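Local coordinates for protein dihydropteroate synthase (Anaplasma phagocytophilum, PDB 6UCZ) that probably catalyses the folate-pathway condensation of 6-hydroxymethyl-7,8-dihydropterin diphosphate with p-aminobenzoate to give dihydropteroate, and here holds a pterin monophosphate, at residues I154-H159 and E183-R188; E200-D205 and L230-C235. All blocks are in the same frame, centred on the assembly; numbering follows the deposited sequence.

Contact 1 (I154-H159 and E183-R188). With PMM (pterin-6-yl-methyl-monophosphate), chain C.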
ATOM      1  N   ILE A 154      -2.107  10.685   0.151  1.00 37.52           N
ATOM      2  CA  ILE A 154      -2.861   9.612   0.788  1.00 35.58           C
ATOM      3  C   ILE A 154      -3.187   8.505  -0.204  1.00 28.01           C
ATOM      4  O   ILE A 154      -3.689   8.767  -1.301  1.00 30.32           O
ATOM      5  CB  ILE A 154      -4.140  10.151   1.466  1.00 33.15           C
ATOM      6  CG1 ILE A 154      -4.987   8.996   1.997  1.00 30.29           C
ATOM      7  CG2 ILE A 154      -4.932  11.060   0.528  1.00 26.83           C
ATOM      8  CD1 ILE A 154      -5.914   9.419   3.129  1.00 31.53           C
ATOM      9  N   ILE A 155      -2.895   7.268   0.183  1.00 25.12           N
ATOM     10  CA  ILE A 155      -3.349   6.083  -0.535  1.00 25.03           C
ATOM     11  C   ILE A 155      -4.624   5.586   0.133  1.00 27.61           C
ATOM     12  O   ILE A 155      -4.662   5.429   1.361  1.00 30.33           O
ATOM     13  CB  ILE A 155      -2.285   4.974  -0.520  1.00 20.26           C
ATOM     14  CG1 ILE A 155      -0.943   5.513  -1.016  1.00 25.15           C
ATOM     15  CG2 ILE A 155      -2.741   3.771  -1.384  1.00 20.67           C
ATOM     16  CD1 ILE A 155       0.223   4.615  -0.646  1.00 26.10           C
ATOM     17  N   ILE A 156      -5.667   5.348  -0.659  1.00 26.48           N
ATOM     18  CA  ILE A 156      -6.883   4.685  -0.190  1.00 29.09           C
ATOM     19  C   ILE A 156      -6.974   3.333  -0.884  1.00 27.80           C
ATOM     20  O   ILE A 156      -6.863   3.250  -2.116  1.00 27.80           O
ATOM     21  CB  ILE A 156      -8.140   5.542  -0.425  1.00 29.81           C
ATOM     22  CG1 ILE A 156      -8.198   6.061  -1.867  1.00 31.78           C
ATOM     23  CG2 ILE A 156      -8.187   6.707   0.577  1.00 28.14           C
ATOM     24  CD1 ILE A 156      -9.507   6.812  -2.188  1.00 31.51           C
ATOM     25  N   MET A 157      -7.159   2.272  -0.097  1.00 27.30           N
ATOM     26  CA  MET A 157      -7.120   0.893  -0.582  1.00 22.59           C
ATOM     27  C   MET A 157      -8.502   0.251  -0.504  1.00 29.05           C
ATOM     28  O   MET A 157      -9.174   0.354   0.529  1.00 26.57           O
ATOM     29  CB  MET A 157      -6.147   0.062   0.254  1.00 22.28           C
ATOM     30  CG  MET A 157      -5.861  -1.309  -0.357  1.00 18.51           C
ATOM     31  SD  MET A 157      -5.211  -2.447   0.864  1.00 24.45           S
ATOM     32  CE  MET A 157      -6.713  -2.817   1.805  1.00 27.44           C
ATOM     33  N   HIS A 158      -8.913  -0.437  -1.574  1.00 27.35           N
ATOM     34  CA  HIS A 158     -10.207  -1.117  -1.572  1.00 28.19           C
ATOM     35  C   HIS A 158     -10.173  -2.380  -0.713  1.00 26.07           C
ATOM     36  O   HIS A 158      -9.212  -3.152  -0.756  1.00 25.83           O
ATOM     37  CB  HIS A 158     -10.626  -1.500  -2.993  1.00 23.64           C
ATOM     38  CG  HIS A 158     -11.957  -2.192  -3.043  1.00 25.74           C
ATOM     39  ND1 HIS A 158     -12.106  -3.540  -2.797  1.00 25.28           N
ATOM     40  CD2 HIS A 158     -13.207  -1.705  -3.242  1.00 24.23           C
ATOM     41  CE1 HIS A 158     -13.388  -3.860  -2.868  1.00 26.99           C
ATOM     42  NE2 HIS A 158     -14.075  -2.767  -3.148  1.00 28.29           N
ATOM     43  N   HIS A 159     -11.254  -2.614   0.037  1.00 29.42           N
ATOM     44  CA  HIS A 159     -11.431  -3.860   0.780  1.00 24.77           C
ATOM     45  C   HIS A 159     -12.914  -4.168   0.981  1.00 27.17           C
ATOM     46  O   HIS A 159     -13.781  -3.317   0.775  1.00 27.96           O
ATOM     47  CB  HIS A 159     -10.691  -3.800   2.121  1.00 22.30           C
ATOM     48  CG  HIS A 159     -11.166  -2.694   3.012  1.00 24.45           C
ATOM     49  ND1 HIS A 159     -12.311  -2.794   3.773  1.00 28.56           N
ATOM     50  CD2 HIS A 159     -10.677  -1.451   3.226  1.00 28.57           C
ATOM     51  CE1 HIS A 159     -12.493  -1.667   4.442  1.00 31.51           C
ATOM     52  NE2 HIS A 159     -11.511  -0.837   4.134  1.00 28.93           N
ATOM     53  N   GLU A 183     -16.050   2.301  -8.369  1.00 32.14           N
ATOM     54  CA  GLU A 183     -17.092   3.127  -7.758  1.00 34.94           C
ATOM     55  C   GLU A 183     -16.814   3.354  -6.275  1.00 33.56           C
ATOM     56  O   GLU A 183     -16.990   4.467  -5.762  1.00 38.01           O
ATOM     57  CB  GLU A 183     -18.462   2.481  -7.970  1.00 37.14           C
ATOM     58  N   TRP A 184     -16.366   2.312  -5.575  1.00 31.17           N
ATOM     59  CA  TRP A 184     -16.044   2.434  -4.155  1.00 32.95           C
ATOM     60  C   TRP A 184     -14.944   3.473  -3.932  1.00 38.01           C
ATOM     61  O   TRP A 184     -15.069   4.367  -3.077  1.00 35.50           O
ATOM     62  CB  TRP A 184     -15.630   1.048  -3.653  1.00 29.36           C
ATOM     63  CG  TRP A 184     -15.397   0.781  -2.167  1.00 29.59           C
ATOM     64  CD1 TRP A 184     -16.256   0.161  -1.307  1.00 30.03           C
ATOM     65  CD2 TRP A 184     -14.189   1.015  -1.424  1.00 34.36           C
ATOM     66  NE1 TRP A 184     -15.671   0.021  -0.070  1.00 36.25           N
ATOM     67  CE2 TRP A 184     -14.405   0.540  -0.116  1.00 31.03           C
ATOM     68  CE3 TRP A 184     -12.957   1.604  -1.732  1.00 32.44           C
ATOM     69  CZ2 TRP A 184     -13.441   0.644   0.885  1.00 30.22           C
ATOM     70  CZ3 TRP A 184     -11.999   1.699  -0.740  1.00 29.09           C
ATOM     71  CH2 TRP A 184     -12.238   1.213   0.549  1.00 22.63           C
ATOM     72  N   LEU A 185     -13.869   3.388  -4.725  1.00 33.56           N
ATOM     73  CA  LEU A 185     -12.774   4.349  -4.641  1.00 32.14           C
ATOM     74  C   LEU A 185     -13.223   5.753  -5.018  1.00 34.53           C
ATOM     75  O   LEU A 185     -12.829   6.733  -4.370  1.00 32.30           O
ATOM     76  CB  LEU A 185     -11.622   3.891  -5.538  1.00 28.96           C
ATOM     77  CG  LEU A 185     -10.887   2.672  -4.993  1.00 29.68           C
ATOM     78  CD1 LEU A 185      -9.977   2.094  -6.055  1.00 25.95           C
ATOM     79  CD2 LEU A 185     -10.080   3.072  -3.762  1.00 27.32           C
ATOM     80  N   CYS A 186     -14.046   5.875  -6.066  1.00 33.98           N
ATOM     81  CA  CYS A 186     -14.467   7.201  -6.511  1.00 37.12           C
ATOM     82  C   CYS A 186     -15.318   7.900  -5.463  1.00 39.73           C
ATOM     83  O   CYS A 186     -15.240   9.124  -5.315  1.00 42.58           O
ATOM     84  CB  CYS A 186     -15.227   7.100  -7.833  1.00 43.03           C
ATOM     85  SG  CYS A 186     -14.159   6.832  -9.269  1.00 46.95           S
ATOM     86  N   SER A 187     -16.143   7.145  -4.735  1.00 38.23           N
ATOM     87  CA  SER A 187     -16.912   7.732  -3.640  1.00 41.85           C
ATOM     88  C   SER A 187     -15.993   8.309  -2.566  1.00 38.72           C
ATOM     89  O   SER A 187     -16.294   9.354  -1.972  1.00 36.67           O
ATOM     90  CB  SER A 187     -17.855   6.682  -3.052  1.00 42.43           C
ATOM     91  OG  SER A 187     -18.216   7.004  -1.725  1.00 55.52           O
ATOM     92  N   ARG A 188     -14.880   7.620  -2.290  1.00 31.56           N
ATOM     93  CA  ARG A 188     -13.934   8.077  -1.279  1.00 39.01           C
ATOM     94  C   ARG A 188     -13.101   9.254  -1.774  1.00 39.58           C
ATOM     95  O   ARG A 188     -12.760  10.148  -0.990  1.00 34.84           O
ATOM     96  CB  ARG A 188     -13.063   6.909  -0.835  1.00 44.43           C
ATOM     97  CG  ARG A 188     -13.772   6.080   0.225  1.00 46.99           C
ATOM     98  CD  ARG A 188     -13.657   4.605  -0.046  1.00 39.62           C
ATOM     99  NE  ARG A 188     -14.286   3.824   1.012  1.00 37.51           N
ATOM    100  CZ  ARG A 188     -15.519   3.325   0.942  1.00 35.39           C
ATOM    101  NH1 ARG A 188     -16.255   3.517  -0.147  1.00 31.86           N
ATOM    102  NH2 ARG A 188     -16.006   2.626   1.956  1.00 31.30           N
TER
HETATM  103  N5  PMM C 301      -1.544  -4.932   1.745  1.00 23.60           N
HETATM  104  C6  PMM C 301      -1.297  -5.121   3.046  1.00 27.14           C
HETATM  105  C7  PMM C 301      -1.149  -4.049   3.906  1.00 21.05           C
HETATM  106  N8  PMM C 301      -1.249  -2.767   3.535  1.00 23.12           N
HETATM  107  N1  PMM C 301      -1.577  -1.266   1.849  1.00 21.58           N
HETATM  108  C2  PMM C 301      -1.833  -1.010   0.572  1.00 23.88           C
HETATM  109  N2  PMM C 301      -1.954   0.256   0.159  1.00 21.81           N
HETATM  110  N3  PMM C 301      -2.000  -1.991  -0.368  1.00 19.77           N
HETATM  111  C4  PMM C 301      -1.939  -3.343  -0.119  1.00 21.14           C
HETATM  112  O4  PMM C 301      -2.127  -4.166  -1.014  1.00 28.24           O
HETATM  113  C4A PMM C 301      -1.657  -3.673   1.294  1.00 22.95           C
HETATM  114  C8A PMM C 301      -1.495  -2.589   2.232  1.00 22.85           C
HETATM  115  C9  PMM C 301      -1.254  -6.556   3.507  1.00 33.17           C
HETATM  116  O10 PMM C 301      -0.055  -7.180   3.003  1.00 46.55           O
HETATM  117  PA  PMM C 301       1.190  -7.567   3.961  1.00 48.26           P
HETATM  118  O1P PMM C 301       2.119  -8.394   3.057  1.00 53.73           O
HETATM  119  O2P PMM C 301       0.665  -8.507   5.038  1.00 53.51           O
HETATM  120  O3P PMM C 301       1.825  -6.331   4.507  1.00 45.81           O
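In the TIM barrel of dihydropteroate synthase, W184 of helix 174-194 packs against H158 and H159, just past the C-terminal end of strand 153-157, and the three rings form an aromatic cluster. H158 presents an edge to the indole: its CD2 stands over the CG-CD2 bond, 3.4 Å from W184 CD2, with the planes at 62°. The benzo edge of the indole in turn points at the face of H159, where W184 CZ2 comes 4.1 Å from H159 NE2 in a second edge-to-face pair. On the indole face opposite H158 lies the guanidinium of R188, its CZ 3.2 Å above the ring plane. That group is anchored twice: NH1 reaches W184 O at 3.3 Å, approaching from above the carbonyl plane, and NE binds G137 O. H158 ND1 is paired with K212 and H159 NE2 with G136 O, so both imidazoles are fixed from outside. Deeper in the layer, I156 CG1 packs against L185 CD2 at 4.0 Å, and I156 CD1 meets R188 CB at 3.8 Å. M157 faces the other way, into the barrel; with CG anti to the backbone N (chi1 -169°) and a bend at chi3, SD reaches 3.5 Å from N3 of the bound pterin. Across the segments the grip is thus aromatic and apolar. M157 O is buried with no polar partner, W184 CH2 3.2 Å away, so this one residue meets both sides of the strand: its sulfur lies against the pterin, its carbonyl against the indole on the helix side.

Contact 2 (E200-D205 and L230-C235); sequences ERIILD and LGFPVC. With PMM (pterin-6-yl-methyl-monophosphate), chain C.
L204 is gripped by both of its backbone polar atoms: its N donates to P233 O at 2.9 Å, while its O accepts C235 N at 2.8 Å. The same O also receives a CA-H...O contact from V234 CA. The L204 N-P233 O and C235 N-L204 O bonds make a single bridge of parallel type, and it is here that strand 202-205 meets the start of strand 235-236 and the TIM barrel closes on this side. V234 N turns elsewhere, to D271 OD1. I202 O is less well served: buried with no polar partner, it lies 3.5 Å from P233 CD and near the plane of the F232 ring, at its edge. Outside the barrel wall, L204 CD1 sits 3.9 Å from both F232 CB and L230 CD1. Inward, a chi1 near trans (-177°) carries the carboxylate of D205 away from its own backbone N and toward the pterin. OD2 is a bifurcated acceptor, for PMM N3 at 2.7 Å and PMM N2 at 2.9 Å, while OD1 is taken by G207 N. C235 O lies 3.0 Å from D205 CG, an acceptor set against the carboxylate, and the D205 CA-H points to that carbonyl as well.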
ATOM      1  N   GLU A 200      -4.538  16.117  -6.602  1.00 55.26           N
ATOM      2  CA  GLU A 200      -3.248  15.544  -6.976  1.00 46.01           C
ATOM      3  C   GLU A 200      -2.632  14.679  -5.882  1.00 44.53           C
ATOM      4  O   GLU A 200      -1.779  13.841  -6.184  1.00 47.14           O
ATOM      5  CB  GLU A 200      -2.265  16.654  -7.363  1.00 56.25           C
ATOM      6  CG  GLU A 200      -2.665  17.437  -8.610  1.00 69.43           C
ATOM      7  CD  GLU A 200      -3.682  18.521  -8.322  1.00 82.65           C
ATOM      8  OE1 GLU A 200      -3.436  19.322  -7.402  1.00 88.60           O
ATOM      9  OE2 GLU A 200      -4.731  18.565  -8.994  1.00 88.89           O
ATOM     10  N   ARG A 201      -3.035  14.845  -4.626  1.00 47.74           N
ATOM     11  CA  ARG A 201      -2.410  14.091  -3.546  1.00 44.89           C
ATOM     12  C   ARG A 201      -3.072  12.745  -3.260  1.00 40.68           C
ATOM     13  O   ARG A 201      -2.652  12.065  -2.318  1.00 40.36           O
ATOM     14  CB  ARG A 201      -2.350  14.936  -2.273  1.00 53.14           C
ATOM     15  CG  ARG A 201      -1.345  16.070  -2.384  1.00 51.06           C
ATOM     16  CD  ARG A 201      -1.468  17.047  -1.267  1.00 54.87           C
ATOM     17  NE  ARG A 201      -0.513  18.144  -1.409  1.00 57.81           N
ATOM     18  CZ  ARG A 201      -0.679  19.354  -0.880  1.00 61.16           C
ATOM     19  NH1 ARG A 201      -1.769  19.623  -0.176  1.00 62.47           N
ATOM     20  NH2 ARG A 201       0.245  20.296  -1.057  1.00 63.49           N
ATOM     21  N   ILE A 202      -4.078  12.338  -4.037  1.00 38.43           N
ATOM     22  CA  ILE A 202      -4.831  11.112  -3.771  1.00 33.97           C
ATOM     23  C   ILE A 202      -4.304   9.990  -4.659  1.00 35.79           C
ATOM     24  O   ILE A 202      -4.196  10.156  -5.880  1.00 34.55           O
ATOM     25  CB  ILE A 202      -6.334  11.323  -4.006  1.00 34.52           C
ATOM     26  CG1 ILE A 202      -6.875  12.392  -3.054  1.00 34.75           C
ATOM     27  CG2 ILE A 202      -7.073   9.997  -3.820  1.00 33.13           C
ATOM     28  CD1 ILE A 202      -8.281  12.863  -3.391  1.00 35.14           C
ATOM     29  N   ILE A 203      -4.043   8.825  -4.058  1.00 33.18           N
ATOM     30  CA  ILE A 203      -3.527   7.646  -4.748  1.00 28.26           C
ATOM     31  C   ILE A 203      -4.489   6.484  -4.524  1.00 29.24           C
ATOM     32  O   ILE A 203      -4.965   6.273  -3.403  1.00 30.16           O
ATOM     33  CB  ILE A 203      -2.113   7.294  -4.237  1.00 30.51           C
ATOM     34  CG1 ILE A 203      -1.167   8.493  -4.401  1.00 30.70           C
ATOM     35  CG2 ILE A 203      -1.563   6.081  -4.944  1.00 28.80           C
ATOM     36  CD1 ILE A 203       0.024   8.475  -3.435  1.00 30.48           C
ATOM     37  N   LEU A 204      -4.764   5.713  -5.582  1.00 31.15           N
ATOM     38  CA  LEU A 204      -5.767   4.646  -5.538  1.00 29.45           C
ATOM     39  C   LEU A 204      -5.112   3.270  -5.564  1.00 27.95           C
ATOM     40  O   LEU A 204      -4.204   3.023  -6.360  1.00 27.20           O
ATOM     41  CB  LEU A 204      -6.737   4.755  -6.718  1.00 29.67           C
ATOM     42  CG  LEU A 204      -7.451   6.098  -6.887  1.00 31.72           C
ATOM     43  CD1 LEU A 204      -8.421   6.073  -8.061  1.00 32.84           C
ATOM     44  CD2 LEU A 204      -8.162   6.496  -5.592  1.00 27.36           C
ATOM     45  N   ASP A 205      -5.603   2.366  -4.719  1.00 30.01           N
ATOM     46  CA  ASP A 205      -5.059   1.010  -4.601  1.00 26.28           C
ATOM     47  C   ASP A 205      -6.222   0.026  -4.589  1.00 30.97           C
ATOM     48  O   ASP A 205      -7.138   0.165  -3.748  1.00 24.61           O
ATOM     49  CB  ASP A 205      -4.202   0.904  -3.331  1.00 25.51           C
ATOM     50  CG  ASP A 205      -3.521  -0.446  -3.161  1.00 27.73           C
ATOM     51  OD1 ASP A 205      -4.070  -1.503  -3.573  1.00 24.84           O
ATOM     52  OD2 ASP A 205      -2.419  -0.451  -2.565  1.00 27.92           O
ATOM     53  N   LEU A 230      -8.552   6.472 -14.675  1.00 41.71           N
ATOM     54  CA  LEU A 230      -9.255   7.456 -13.864  1.00 45.65           C
ATOM     55  C   LEU A 230      -8.460   8.748 -13.723  1.00 48.77           C
ATOM     56  O   LEU A 230      -9.038   9.781 -13.365  1.00 45.27           O
ATOM     57  CB  LEU A 230      -9.555   6.864 -12.490  1.00 41.66           C
ATOM     58  CG  LEU A 230     -10.696   5.852 -12.441  1.00 42.79           C
ATOM     59  CD1 LEU A 230     -10.888   5.344 -11.028  1.00 36.08           C
ATOM     60  CD2 LEU A 230     -11.970   6.487 -12.952  1.00 50.15           C
ATOM     61  N   GLY A 231      -7.155   8.711 -14.003  1.00 46.77           N
ATOM     62  CA  GLY A 231      -6.318   9.890 -13.943  1.00 47.07           C
ATOM     63  C   GLY A 231      -5.571  10.095 -12.644  1.00 46.05           C
ATOM     64  O   GLY A 231      -4.810  11.063 -12.538  1.00 49.56           O
ATOM     65  N   PHE A 232      -5.779   9.241 -11.653  1.00 38.36           N
ATOM     66  CA  PHE A 232      -5.086   9.263 -10.379  1.00 32.82           C
ATOM     67  C   PHE A 232      -3.906   8.302 -10.391  1.00 31.26           C
ATOM     68  O   PHE A 232      -3.964   7.248 -11.031  1.00 33.74           O
ATOM     69  CB  PHE A 232      -6.036   8.869  -9.243  1.00 33.05           C
ATOM     70  CG  PHE A 232      -7.160   9.838  -9.040  1.00 40.74           C
ATOM     71  CD1 PHE A 232      -8.318   9.733  -9.786  1.00 41.42           C
ATOM     72  CD2 PHE A 232      -7.055  10.857  -8.105  1.00 38.10           C
ATOM     73  CE1 PHE A 232      -9.354  10.631  -9.603  1.00 43.66           C
ATOM     74  CE2 PHE A 232      -8.079  11.758  -7.922  1.00 41.56           C
ATOM     75  CZ  PHE A 232      -9.233  11.646  -8.669  1.00 46.51           C
ATOM     76  N   PRO A 233      -2.837   8.622  -9.663  1.00 31.87           N
ATOM     77  CA  PRO A 233      -1.775   7.633  -9.453  1.00 32.31           C
ATOM     78  C   PRO A 233      -2.321   6.400  -8.752  1.00 35.24           C
ATOM     79  O   PRO A 233      -3.261   6.474  -7.949  1.00 28.52           O
ATOM     80  CB  PRO A 233      -0.759   8.370  -8.576  1.00 30.36           C
ATOM     81  CG  PRO A 233      -1.097   9.834  -8.731  1.00 36.74           C
ATOM     82  CD  PRO A 233      -2.569   9.890  -8.962  1.00 29.98           C
ATOM     83  N   VAL A 234      -1.718   5.258  -9.072  1.00 28.19           N
ATOM     84  CA  VAL A 234      -2.157   3.958  -8.588  1.00 27.15           C
ATOM     85  C   VAL A 234      -1.037   3.305  -7.792  1.00 28.36           C
ATOM     86  O   VAL A 234       0.136   3.388  -8.167  1.00 30.15           O
ATOM     87  CB  VAL A 234      -2.600   3.068  -9.770  1.00 33.04           C
ATOM     88  CG1 VAL A 234      -2.769   1.625  -9.334  1.00 26.04           C
ATOM     89  CG2 VAL A 234      -3.897   3.615 -10.363  1.00 27.21           C
ATOM     90  N   CYS A 235      -1.405   2.680  -6.678  1.00 24.82           N
ATOM     91  CA  CYS A 235      -0.519   1.831  -5.897  1.00 20.32           C
ATOM     92  C   CYS A 235      -1.015   0.390  -5.968  1.00 26.95           C
ATOM     93  O   CYS A 235      -2.219   0.132  -5.849  1.00 24.61           O
ATOM     94  CB  CYS A 235      -0.467   2.290  -4.435  1.00 20.65           C
ATOM     95  SG  CYS A 235       0.517   1.252  -3.335  1.00 27.57           S
TER
HETATM   96  N5  PMM C 301      -1.544  -4.932   1.745  1.00 23.60           N
HETATM   97  C6  PMM C 301      -1.297  -5.121   3.046  1.00 27.14           C
HETATM   98  C7  PMM C 301      -1.149  -4.049   3.906  1.00 21.05           C
HETATM   99  N8  PMM C 301      -1.249  -2.767   3.535  1.00 23.12           N
HETATM  100  N1  PMM C 301      -1.577  -1.266   1.849  1.00 21.58           N
HETATM  101  C2  PMM C 301      -1.833  -1.010   0.572  1.00 23.88           C
HETATM  102  N2  PMM C 301      -1.954   0.256   0.159  1.00 21.81           N
HETATM  103  N3  PMM C 301      -2.000  -1.991  -0.368  1.00 19.77           N
HETATM  104  C4  PMM C 301      -1.939  -3.343  -0.119  1.00 21.14           C
HETATM  105  O4  PMM C 301      -2.127  -4.166  -1.014  1.00 28.24           O
HETATM  106  C4A PMM C 301      -1.657  -3.673   1.294  1.00 22.95           C
HETATM  107  C8A PMM C 301      -1.495  -2.589   2.232  1.00 22.85           C
HETATM  108  C9  PMM C 301      -1.254  -6.556   3.507  1.00 33.17           C
HETATM  109  O10 PMM C 301      -0.055  -7.180   3.003  1.00 46.55           O
HETATM  110  PA  PMM C 301       1.190  -7.567   3.961  1.00 48.26           P
HETATM  111  O1P PMM C 301       2.119  -8.394   3.057  1.00 53.73           O
HETATM  112  O2P PMM C 301       0.665  -8.507   5.038  1.00 53.51           O
HETATM  113  O3P PMM C 301       1.825  -6.331   4.507  1.00 45.81           O

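Overall arrangement
Followed from the N terminus, the chain lays down four earlier strands, then runs up strand 153-157, passes through a loop and returns down helix 174-194, so contact 1 closes the loop by laying the helix on the outside of the strand. The chain then enters strand 202-205, and contact 2 closes a second loop, through helices 214-222 and 224-228, back to the segment leading into strand 235-236. The two are in series, neither nested nor crossed, with centres about 9 Å apart. Strands 153-157 and 202-205 are neighbours, joined by I154 O to I203 N and H158 N to D205 O; M157 and D205 both face the pterin inside the barrel.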